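Inositol dehydrogenase (Lactobacillus casei, PDB 4MKX) probably catalyses the oxidation of scyllo-inositol, as an NAD-dependent sugar alcohol dehydrogenase of the Gfo/Idh/MocA family. Local coordinates at residues 273-285 against 291-303. Sequence-based numbering, arbitrary orientation.
Sequences RIAQVPEKNLVTV and IIRPTSQNFPERF
Arg293 reaches across to Glu279, Asn281, Val283 and Thr284. Its chain bends at chi2 and again at chi3, which turns the guanidinium in toward the other segment. CB and CG lead to CD, and Arg293 CD lies 3.2 Å from Thr284 OG1 and close to Val283 O. NE then donates to a water that also accepts from Asn281 N and donates to Pro294 O. Arg293 CZ is 3.7 Å from Asn281 O. NH1 reaches a second water, bound in turn to Thr284 OG1. Arg293 NH2 donates to Asn281 O at 2.8 Å, in the plane of that carbonyl. Arg293 NH2 also forms a longer salt bridge to Glu279 OE1, at 3.3 Å. Glu279 CG and CD lie over one guanidinium face, offset toward its rim near NH2, with the two planes 39° apart. Glu279 OE2 pairs with Arg293 of the second subunit, and Arg293 NH1 returns the bridge to Glu279 there.

Residues 283-285 and 291-293 belong to a beta hairpin, strands 283-287 and 290-293, which projects from the chain into the tetramer. Val285 and Ile292 are an antiparallel hydrogen-bonded pair, with Val285 N 2.8 Å from Ile292 O. Strand 283-285 pairs with a strand of the second subunit, and 291-293 with one of the third.

Beyond the hairpin strands, Lys280 N donates to Pro294 O (2.9 Å). Ser296 N donates to Pro278 O (3.0 Å). Asn281 OD1 closes an Asx turn on Val283 N. The extended Lys280 chain runs past Thr295 O and turns at chi4 (64°). There Lys280 NZ comes to Glu301 OE1 in a salt bridge whose modelled length, 2.5 Å, is doubtfully short. Glu301 OE2 accepts from Gln297 N.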
loop_
_atom_site.group_PDB
_atom_site.type_symbol
_atom_site.label_atom_id
_atom_site.label_comp_id
_atom_site.label_asym_id
_atom_site.label_seq_id
_atom_site.Cartn_x
_atom_site.Cartn_y
_atom_site.Cartn_z
ATOM N N ARG A 273 5.907 -6.751 9.466
ATOM C CA ARG A 273 6.729 -5.561 9.438
ATOM C C ARG A 273 6.015 -4.455 10.178
ATOM O O ARG A 273 4.815 -4.266 10.040
ATOM C CB ARG A 273 7.030 -5.137 7.992
ATOM C CG ARG A 273 7.960 -6.099 7.294
ATOM C CD ARG A 273 8.219 -5.695 5.859
ATOM N NE ARG A 273 9.277 -6.522 5.293
ATOM C CZ ARG A 273 9.502 -6.670 3.994
ATOM N NH1 ARG A 273 8.720 -6.064 3.118
ATOM N NH2 ARG A 273 10.498 -7.444 3.578
ATOM N N ILE A 274 6.773 -3.746 10.993
ATOM C CA ILE A 274 6.277 -2.579 11.688
ATOM C C ILE A 274 6.849 -1.380 10.949
ATOM O O ILE A 274 8.063 -1.202 10.897
ATOM C CB ILE A 274 6.754 -2.593 13.136
ATOM C CG1 ILE A 274 6.297 -3.899 13.793
ATOM C CG2 ILE A 274 6.235 -1.371 13.875
ATOM C CD1 ILE A 274 7.215 -4.378 14.887
ATOM N N ALA A 275 5.957 -0.596 10.338
ATOM C CA ALA A 275 6.305 0.585 9.544
ATOM C C ALA A 275 7.268 0.272 8.408
ATOM O O ALA A 275 8.312 0.906 8.271
ATOM C CB ALA A 275 6.835 1.714 10.422
ATOM N N GLN A 276 6.878 -0.709 7.604
ATOM C CA GLN A 276 7.519 -1.015 6.329
ATOM C C GLN A 276 7.889 0.272 5.602
ATOM O O GLN A 276 9.004 0.406 5.074
ATOM C CB GLN A 276 6.523 -1.834 5.514
ATOM C CG GLN A 276 6.955 -2.210 4.139
ATOM C CD GLN A 276 6.052 -3.263 3.559
ATOM O OE1 GLN A 276 6.420 -4.425 3.512
ATOM N NE2 GLN A 276 4.865 -2.862 3.108
ATOM N N VAL A 277 6.959 1.225 5.593
ATOM C CA VAL A 277 7.287 2.594 5.217
ATOM C C VAL A 277 6.717 3.525 6.283
ATOM O O VAL A 277 5.701 3.212 6.917
ATOM C CB VAL A 277 6.756 2.951 3.818
ATOM C CG1 VAL A 277 7.479 2.132 2.733
ATOM C CG2 VAL A 277 5.258 2.719 3.760
ATOM N N PRO A 278 7.382 4.662 6.522
ATOM C CA PRO A 278 6.948 5.483 7.657
ATOM C C PRO A 278 5.777 6.398 7.311
ATOM O O PRO A 278 5.965 7.602 7.147
ATOM C CB PRO A 278 8.189 6.321 7.980
ATOM C CG PRO A 278 8.970 6.384 6.689
ATOM C CD PRO A 278 8.674 5.097 5.945
ATOM N N GLU A 279 4.578 5.835 7.222
ATOM C CA GLU A 279 3.405 6.612 6.836
ATOM C C GLU A 279 3.110 7.729 7.837
ATOM O O GLU A 279 3.045 7.490 9.052
ATOM C CB GLU A 279 2.188 5.694 6.739
ATOM C CG GLU A 279 2.401 4.490 5.864
ATOM C CD GLU A 279 1.346 3.422 6.076
ATOM O OE1 GLU A 279 0.434 3.627 6.906
ATOM O OE2 GLU A 279 1.430 2.379 5.401
ATOM N N LYS A 280 2.912 8.946 7.332
ATOM C CA LYS A 280 2.613 10.106 8.183
ATOM C C LYS A 280 1.215 10.057 8.796
ATOM O O LYS A 280 1.015 10.401 9.964
ATOM C CB LYS A 280 2.714 11.397 7.354
ATOM C CG LYS A 280 2.603 12.685 8.169
ATOM C CD LYS A 280 2.760 13.911 7.281
ATOM C CE LYS A 280 2.684 15.185 8.089
ATOM N NZ LYS A 280 3.820 15.236 9.039
ATOM N N ASN A 281 0.250 9.636 7.987
ATOM C CA ASN A 281 -1.164 9.728 8.338
ATOM C C ASN A 281 -1.959 8.867 7.360
ATOM O O ASN A 281 -1.376 7.997 6.725
ATOM C CB ASN A 281 -1.635 11.179 8.307
ATOM C CG ASN A 281 -1.346 11.872 6.984
ATOM O OD1 ASN A 281 -1.308 11.247 5.928
ATOM N ND2 ASN A 281 -1.109 13.179 7.054
ATOM N N LEU A 282 -3.263 9.117 7.228
ATOM C CA LEU A 282 -4.097 8.282 6.356
ATOM C C LEU A 282 -4.347 8.903 4.985
ATOM O O LEU A 282 -5.232 8.446 4.264
ATOM C CB LEU A 282 -5.457 7.980 7.021
ATOM C CG LEU A 282 -5.336 7.188 8.324
ATOM C CD1 LEU A 282 -6.656 7.182 9.078
ATOM C CD2 LEU A 282 -4.915 5.775 7.965
ATOM N N VAL A 283 -3.549 9.909 4.620
ATOM C CA VAL A 283 -3.737 10.607 3.337
ATOM C C VAL A 283 -2.846 10.077 2.217
ATOM O O VAL A 283 -1.622 9.960 2.356
ATOM C CB VAL A 283 -3.519 12.143 3.466
ATOM C CG1 VAL A 283 -3.778 12.825 2.109
ATOM C CG2 VAL A 283 -4.428 12.736 4.550
ATOM N N THR A 284 -3.483 9.742 1.099
ATOM C CA THR A 284 -2.779 9.393 -0.116
ATOM C C THR A 284 -3.007 10.515 -1.118
ATOM O O THR A 284 -4.123 11.002 -1.264
ATOM C CB THR A 284 -3.340 8.082 -0.699
ATOM O OG1 THR A 284 -3.148 7.020 0.247
ATOM C CG2 THR A 284 -2.605 7.717 -1.985
ATOM N N VAL A 285 -1.938 10.935 -1.790
ATOM C CA VAL A 285 -2.003 12.005 -2.780
ATOM C C VAL A 285 -1.696 11.427 -4.149
ATOM O O VAL A 285 -0.804 10.596 -4.299
ATOM C CB VAL A 285 -0.972 13.100 -2.448
ATOM C CG1 VAL A 285 -1.027 14.229 -3.486
ATOM C CG2 VAL A 285 -1.223 13.664 -1.057
ATOM N N ILE A 291 1.509 7.988 -7.236
ATOM C CA ILE A 291 0.759 7.848 -5.986
ATOM C C ILE A 291 1.733 8.125 -4.840
ATOM O O ILE A 291 2.733 7.423 -4.707
ATOM C CB ILE A 291 0.202 6.411 -5.827
ATOM C CG1 ILE A 291 -0.545 5.963 -7.090
ATOM C CG2 ILE A 291 -0.687 6.315 -4.604
ATOM C CD1 ILE A 291 -1.702 6.861 -7.484
ATOM N N ILE A 292 1.431 9.120 -4.007
ATOM C CA ILE A 292 2.343 9.552 -2.941
ATOM C C ILE A 292 1.745 9.350 -1.548
ATOM O O ILE A 292 0.622 9.784 -1.296
ATOM C CB ILE A 292 2.671 11.055 -3.105
ATOM C CG1 ILE A 292 3.313 11.297 -4.473
ATOM C CG2 ILE A 292 3.609 11.541 -1.987
ATOM C CD1 ILE A 292 3.149 12.719 -4.968
ATOM N N ARG A 293 2.501 8.709 -0.653
ATOM C CA ARG A 293 2.187 8.692 0.786
ATOM C C ARG A 293 3.183 9.578 1.517
ATOM O O ARG A 293 4.382 9.317 1.502
ATOM C CB ARG A 293 2.271 7.272 1.375
ATOM C CG ARG A 293 1.055 6.376 1.130
ATOM C CD ARG A 293 -0.246 6.975 1.706
ATOM N NE ARG A 293 -0.460 6.857 3.157
ATOM C CZ ARG A 293 -1.011 5.798 3.755
ATOM N NH1 ARG A 293 -1.358 4.729 3.039
ATOM N NH2 ARG A 293 -1.208 5.790 5.063
ATOM N N PRO A 294 2.696 10.649 2.143
ATOM C CA PRO A 294 3.618 11.481 2.931
ATOM C C PRO A 294 4.177 10.698 4.119
ATOM O O PRO A 294 3.524 9.771 4.596
ATOM C CB PRO A 294 2.731 12.627 3.429
ATOM C CG PRO A 294 1.304 12.201 3.149
ATOM C CD PRO A 294 1.356 11.244 2.007
ATOM N N THR A 295 5.362 11.074 4.593
ATOM C CA THR A 295 6.049 10.312 5.632
ATOM C C THR A 295 6.236 11.125 6.891
ATOM O O THR A 295 6.224 12.353 6.857
ATOM C CB THR A 295 7.454 9.918 5.159
ATOM O OG1 THR A 295 8.149 11.111 4.759
ATOM C CG2 THR A 295 7.375 8.973 3.970
ATOM N N SER A 296 6.410 10.437 8.017
ATOM C CA SER A 296 6.807 11.133 9.229
ATOM C C SER A 296 8.259 11.579 9.085
ATOM O O SER A 296 9.079 10.914 8.442
ATOM C CB SER A 296 6.565 10.293 10.484
ATOM O OG SER A 296 6.864 8.935 10.272
ATOM N N GLN A 297 8.574 12.726 9.672
ATOM C CA GLN A 297 9.818 13.420 9.349
ATOM C C GLN A 297 10.883 13.340 10.422
ATOM O O GLN A 297 12.065 13.517 10.138
ATOM C CB GLN A 297 9.528 14.894 9.052
ATOM C CG GLN A 297 8.773 15.103 7.767
ATOM C CD GLN A 297 9.579 14.659 6.566
ATOM O OE1 GLN A 297 10.644 15.210 6.284
ATOM N NE2 GLN A 297 9.090 13.641 5.866
ATOM N N ASN A 298 10.478 13.081 11.657
ATOM C CA ASN A 298 11.435 13.053 12.751
ATOM C C ASN A 298 10.906 12.249 13.906
ATOM O O ASN A 298 9.721 11.908 13.940
ATOM C CB ASN A 298 11.764 14.473 13.214
ATOM C CG ASN A 298 10.539 15.356 13.299
ATOM O OD1 ASN A 298 9.600 15.084 14.059
ATOM N ND2 ASN A 298 10.533 16.426 12.511
ATOM N N PHE A 299 11.777 11.965 14.869
ATOM C CA PHE A 299 11.377 11.142 16.005
ATOM C C PHE A 299 10.237 11.699 16.871
ATOM O O PHE A 299 9.395 10.920 17.330
ATOM C CB PHE A 299 12.582 10.658 16.832
ATOM C CG PHE A 299 13.133 11.672 17.801
ATOM C CD1 PHE A 299 12.566 11.826 19.056
ATOM C CD2 PHE A 299 14.244 12.437 17.471
ATOM C CE1 PHE A 299 13.079 12.754 19.964
ATOM C CE2 PHE A 299 14.767 13.354 18.371
ATOM C CZ PHE A 299 14.181 13.511 19.618
ATOM N N PRO A 300 10.190 13.036 17.106
ATOM C CA PRO A 300 9.085 13.487 17.955
ATOM C C PRO A 300 7.733 13.262 17.302
ATOM O O PRO A 300 6.773 12.978 18.006
ATOM C CB PRO A 300 9.346 14.996 18.112
ATOM C CG PRO A 300 10.792 15.158 17.861
ATOM C CD PRO A 300 11.131 14.135 16.816
ATOM N N GLU A 301 7.664 13.387 15.981
ATOM C CA GLU A 301 6.431 13.113 15.262
ATOM C C GLU A 301 6.082 11.614 15.306
ATOM O O GLU A 301 4.950 11.239 15.627
ATOM C CB GLU A 301 6.552 13.590 13.814
ATOM C CG GLU A 301 5.341 13.236 12.973
ATOM C CD GLU A 301 5.455 13.690 11.530
ATOM O OE1 GLU A 301 4.429 13.655 10.823
ATOM O OE2 GLU A 301 6.560 14.075 11.095
ATOM N N ARG A 302 7.048 10.762 14.995
ATOM C CA ARG A 302 6.785 9.320 14.919
ATOM C C ARG A 302 6.437 8.744 16.289
ATOM O O ARG A 302 5.548 7.900 16.412
ATOM C CB ARG A 302 8.007 8.592 14.352
ATOM C CG ARG A 302 7.985 7.060 14.510
ATOM C CD ARG A 302 6.849 6.407 13.679
ATOM N NE ARG A 302 6.852 4.955 13.888
ATOM C CZ ARG A 302 6.198 4.340 14.878
ATOM N NH1 ARG A 302 5.472 5.050 15.743
ATOM N NH2 ARG A 302 6.272 3.013 15.009
ATOM N N PHE A 303 7.140 9.187 17.327
ATOM C CA PHE A 303 6.984 8.531 18.614
ATOM C C PHE A 303 6.277 9.362 19.658
ATOM O O PHE A 303 6.389 9.088 20.849
ATOM C CB PHE A 303 8.337 7.999 19.126
ATOM C CG PHE A 303 8.833 6.801 18.360
ATOM C CD1 PHE A 303 8.127 5.603 18.406
ATOM C CD2 PHE A 303 9.987 6.875 17.582
ATOM C CE1 PHE A 303 8.564 4.489 17.694
ATOM C CE2 PHE A 303 10.430 5.771 16.873
ATOM C CZ PHE A 303 9.715 4.575 16.916
HETATM O O HOH W 1 4.681 7.415 10.952
HETATM O O HOH W 2 2.708 11.331 11.856
HETATM O O HOH W 3 0.730 9.168 4.827
HETATM O O HOH W 4 -2.025 4.535 0.018
#